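PDB 3IFR: carbohydrate kinase, FGGY from Rhodospirillum rubrum, which probably phosphorylates D-xylulose at the expense of ATP. Local coordinates for residues Gly259-Phe265 and Gln402-Asp408. Numbering follows the deposited sequence.
Sequences GDVLLKF and QRFFASD
Parallel strands distant in sequence can form the centre of a sheet, as 260-265 and 403-407 illustrate: they are the central strands 1 and 4 of the C-terminal domain's mixed sheet, whose 3-2-1-4-5 core order is that of the actin-like ATPase fold, with strand 463-468 added at the edge. Strands 260-265 and 403-407 are extended and run parallel at 22°, their axes 4.5 Å apart, with Asp-260 beside Arg-403 and Lys-264 beside Ser-407. Gly-259 O accepts from Gln-402 N (2.7 Å) and Arg-403 N (3.1 Å); its phi of 104° and the tight space at a would-be CB suit glycine. Bonds then alternate: Val-261 N to Arg-403 O (2.6 Å), Phe-405 N to Val-261 O (2.8 Å), Leu-263 N to Phe-405 O (2.7 Å), Ser-407 N to Leu-263 O (3.0 Å) and Phe-265 N to Ser-407 O (3.0 Å).

Val-261 (t), Leu-263 (chi1 -91°, between wells), Phe-404 (m) and Ala-406 share one face, where Phe-404 and Ala-406 meet helix 414-424; Val-261 CB lies 3.7 Å from Phe-404 CD1. Phe-265 (m) brings CE2 3.9 Å from Ala-406 CB and meets Trp-416 edge-to-face. On the other face, Leu-262 (t, p) sets CD1 3.9 Å from CB of Phe-405 (m). Extended Arg-403 (ttt) places NH1 2.9 Å from OD2 of Asp-260 (m), which also accepts from Arg-257 N; Lys-264 (tttm) reaches Asp-408, NZ to OD2 3.1 Å. The chemistry thus implies a pairing held by backbone bonds and apolar packing, with a salt bridge near each end.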
loop_
_atom_site.group_PDB
_atom_site.type_symbol
_atom_site.label_atom_id
_atom_site.label_comp_id
_atom_site.label_asym_id
_atom_site.label_seq_id
_atom_site.Cartn_x
_atom_site.Cartn_y
_atom_site.Cartn_z
ATOM N N GLY A 259 7.107 -15.346 5.391
ATOM C CA GLY A 259 7.468 -15.040 6.766
ATOM C C GLY A 259 8.120 -13.683 6.920
ATOM O O GLY A 259 8.242 -13.201 8.027
ATOM N N ASP A 260 8.539 -13.088 5.806
ATOM C CA ASP A 260 9.074 -11.737 5.768
ATOM C C ASP A 260 7.975 -10.738 6.052
ATOM O O ASP A 260 6.907 -10.842 5.483
ATOM C CB ASP A 260 9.626 -11.415 4.373
ATOM C CG ASP A 260 10.906 -12.153 4.072
ATOM O OD1 ASP A 260 11.422 -12.766 5.020
ATOM O OD2 ASP A 260 11.404 -12.100 2.913
ATOM N N VAL A 261 8.261 -9.738 6.883
ATOM C CA VAL A 261 7.277 -8.734 7.240
ATOM C C VAL A 261 7.855 -7.333 7.113
ATOM O O VAL A 261 8.927 -7.047 7.633
ATOM C CB VAL A 261 6.792 -8.918 8.700
ATOM C CG1 VAL A 261 5.737 -7.913 9.040
ATOM C CG2 VAL A 261 6.299 -10.349 8.946
ATOM N N LEU A 262 7.136 -6.452 6.433
ATOM C CA LEU A 262 7.509 -5.056 6.369
ATOM C C LEU A 262 6.618 -4.258 7.304
ATOM O O LEU A 262 5.391 -4.449 7.376
ATOM C CB LEU A 262 7.409 -4.520 4.926
ATOM C CG LEU A 262 7.694 -3.013 4.872
ATOM C CD1 LEU A 262 9.179 -2.777 5.172
ATOM C CD2 LEU A 262 7.322 -2.386 3.565
ATOM N N LEU A 263 7.235 -3.348 8.031
ATOM C CA LEU A 263 6.497 -2.455 8.888
ATOM C C LEU A 263 6.791 -1.056 8.413
ATOM O O LEU A 263 7.926 -0.592 8.530
ATOM C CB LEU A 263 7.006 -2.593 10.304
ATOM C CG LEU A 263 6.416 -3.573 11.298
ATOM C CD1 LEU A 263 5.649 -4.747 10.667
ATOM C CD2 LEU A 263 7.579 -3.992 12.131
ATOM N N LYS A 264 5.758 -0.369 7.940
ATOM C CA LYS A 264 5.903 0.888 7.219
ATOM C C LYS A 264 5.445 2.000 8.127
ATOM O O LYS A 264 4.245 2.141 8.380
ATOM C CB LYS A 264 5.005 0.853 5.979
ATOM C CG LYS A 264 5.502 1.650 4.795
ATOM C CD LYS A 264 4.918 1.106 3.478
ATOM C CE LYS A 264 5.341 1.970 2.280
ATOM N NZ LYS A 264 5.250 3.426 2.605
ATOM N N PHE A 265 6.390 2.772 8.647
ATOM C CA PHE A 265 6.033 3.896 9.517
ATOM C C PHE A 265 5.771 5.186 8.728
ATOM O O PHE A 265 6.530 6.142 8.806
ATOM C CB PHE A 265 7.101 4.088 10.588
ATOM C CG PHE A 265 7.152 2.965 11.557
ATOM C CD1 PHE A 265 6.465 3.045 12.756
ATOM C CD2 PHE A 265 7.830 1.800 11.244
ATOM C CE1 PHE A 265 6.496 2.001 13.628
ATOM C CE2 PHE A 265 7.850 0.759 12.103
ATOM C CZ PHE A 265 7.186 0.844 13.284
ATOM N N GLN A 402 8.130 -13.850 10.605
ATOM C CA GLN A 402 9.359 -14.104 11.344
ATOM C C GLN A 402 10.539 -13.180 11.081
ATOM O O GLN A 402 11.387 -12.968 11.962
ATOM C CB GLN A 402 9.792 -15.563 11.175
ATOM C CG GLN A 402 10.160 -15.935 9.755
ATOM C CD GLN A 402 10.732 -17.347 9.662
ATOM O OE1 GLN A 402 10.401 -18.229 10.472
ATOM N NE2 GLN A 402 11.608 -17.557 8.688
ATOM N N ARG A 403 10.619 -12.657 9.872
ATOM C CA ARG A 403 11.723 -11.793 9.492
ATOM C C ARG A 403 11.157 -10.395 9.224
ATOM O O ARG A 403 10.324 -10.225 8.311
ATOM C CB ARG A 403 12.349 -12.373 8.258
ATOM C CG ARG A 403 13.740 -11.983 7.915
ATOM C CD ARG A 403 13.809 -12.197 6.415
ATOM N NE ARG A 403 15.103 -12.073 5.795
ATOM C CZ ARG A 403 15.247 -11.897 4.488
ATOM N NH1 ARG A 403 14.176 -11.786 3.730
ATOM N NH2 ARG A 403 16.455 -11.811 3.943
ATOM N N PHE A 404 11.599 -9.421 10.024
ATOM C CA PHE A 404 10.971 -8.101 10.122
ATOM C C PHE A 404 11.823 -6.941 9.627
ATOM O O PHE A 404 13.022 -6.858 9.903
ATOM C CB PHE A 404 10.589 -7.790 11.571
ATOM C CG PHE A 404 9.557 -8.713 12.120
ATOM C CD1 PHE A 404 8.224 -8.387 12.049
ATOM C CD2 PHE A 404 9.929 -9.944 12.663
ATOM C CE1 PHE A 404 7.262 -9.270 12.525
ATOM C CE2 PHE A 404 8.987 -10.822 13.136
ATOM C CZ PHE A 404 7.658 -10.498 13.075
ATOM N N PHE A 405 11.168 -6.029 8.905
ATOM C CA PHE A 405 11.842 -4.893 8.309
ATOM C C PHE A 405 11.021 -3.672 8.655
ATOM O O PHE A 405 9.798 -3.752 8.713
ATOM C CB PHE A 405 11.938 -5.064 6.782
ATOM C CG PHE A 405 12.655 -6.336 6.343
ATOM C CD1 PHE A 405 13.962 -6.295 5.874
ATOM C CD2 PHE A 405 12.036 -7.575 6.430
ATOM C CE1 PHE A 405 14.613 -7.473 5.477
ATOM C CE2 PHE A 405 12.679 -8.734 6.031
ATOM C CZ PHE A 405 13.961 -8.678 5.551
ATOM N N ALA A 406 11.675 -2.543 8.894
ATOM C CA ALA A 406 10.930 -1.305 8.987
ATOM C C ALA A 406 11.439 -0.310 7.948
ATOM O O ALA A 406 12.615 -0.284 7.603
ATOM C CB ALA A 406 10.958 -0.735 10.383
ATOM N N SER A 407 10.526 0.481 7.423
ATOM C CA SER A 407 10.858 1.474 6.420
ATOM C C SER A 407 10.041 2.727 6.696
ATOM O O SER A 407 9.226 2.766 7.632
ATOM C CB SER A 407 10.498 0.965 5.041
ATOM O OG SER A 407 9.106 1.094 4.870
ATOM N N ASP A 408 10.276 3.747 5.879
ATOM C CA ASP A 408 9.584 5.029 5.976
ATOM C C ASP A 408 10.034 5.897 7.138
ATOM O O ASP A 408 10.959 5.547 7.889
ATOM C CB ASP A 408 8.070 4.844 6.050
ATOM C CG ASP A 408 7.324 5.904 5.264
ATOM O OD1 ASP A 408 7.676 7.102 5.368
ATOM O OD2 ASP A 408 6.400 5.525 4.510
#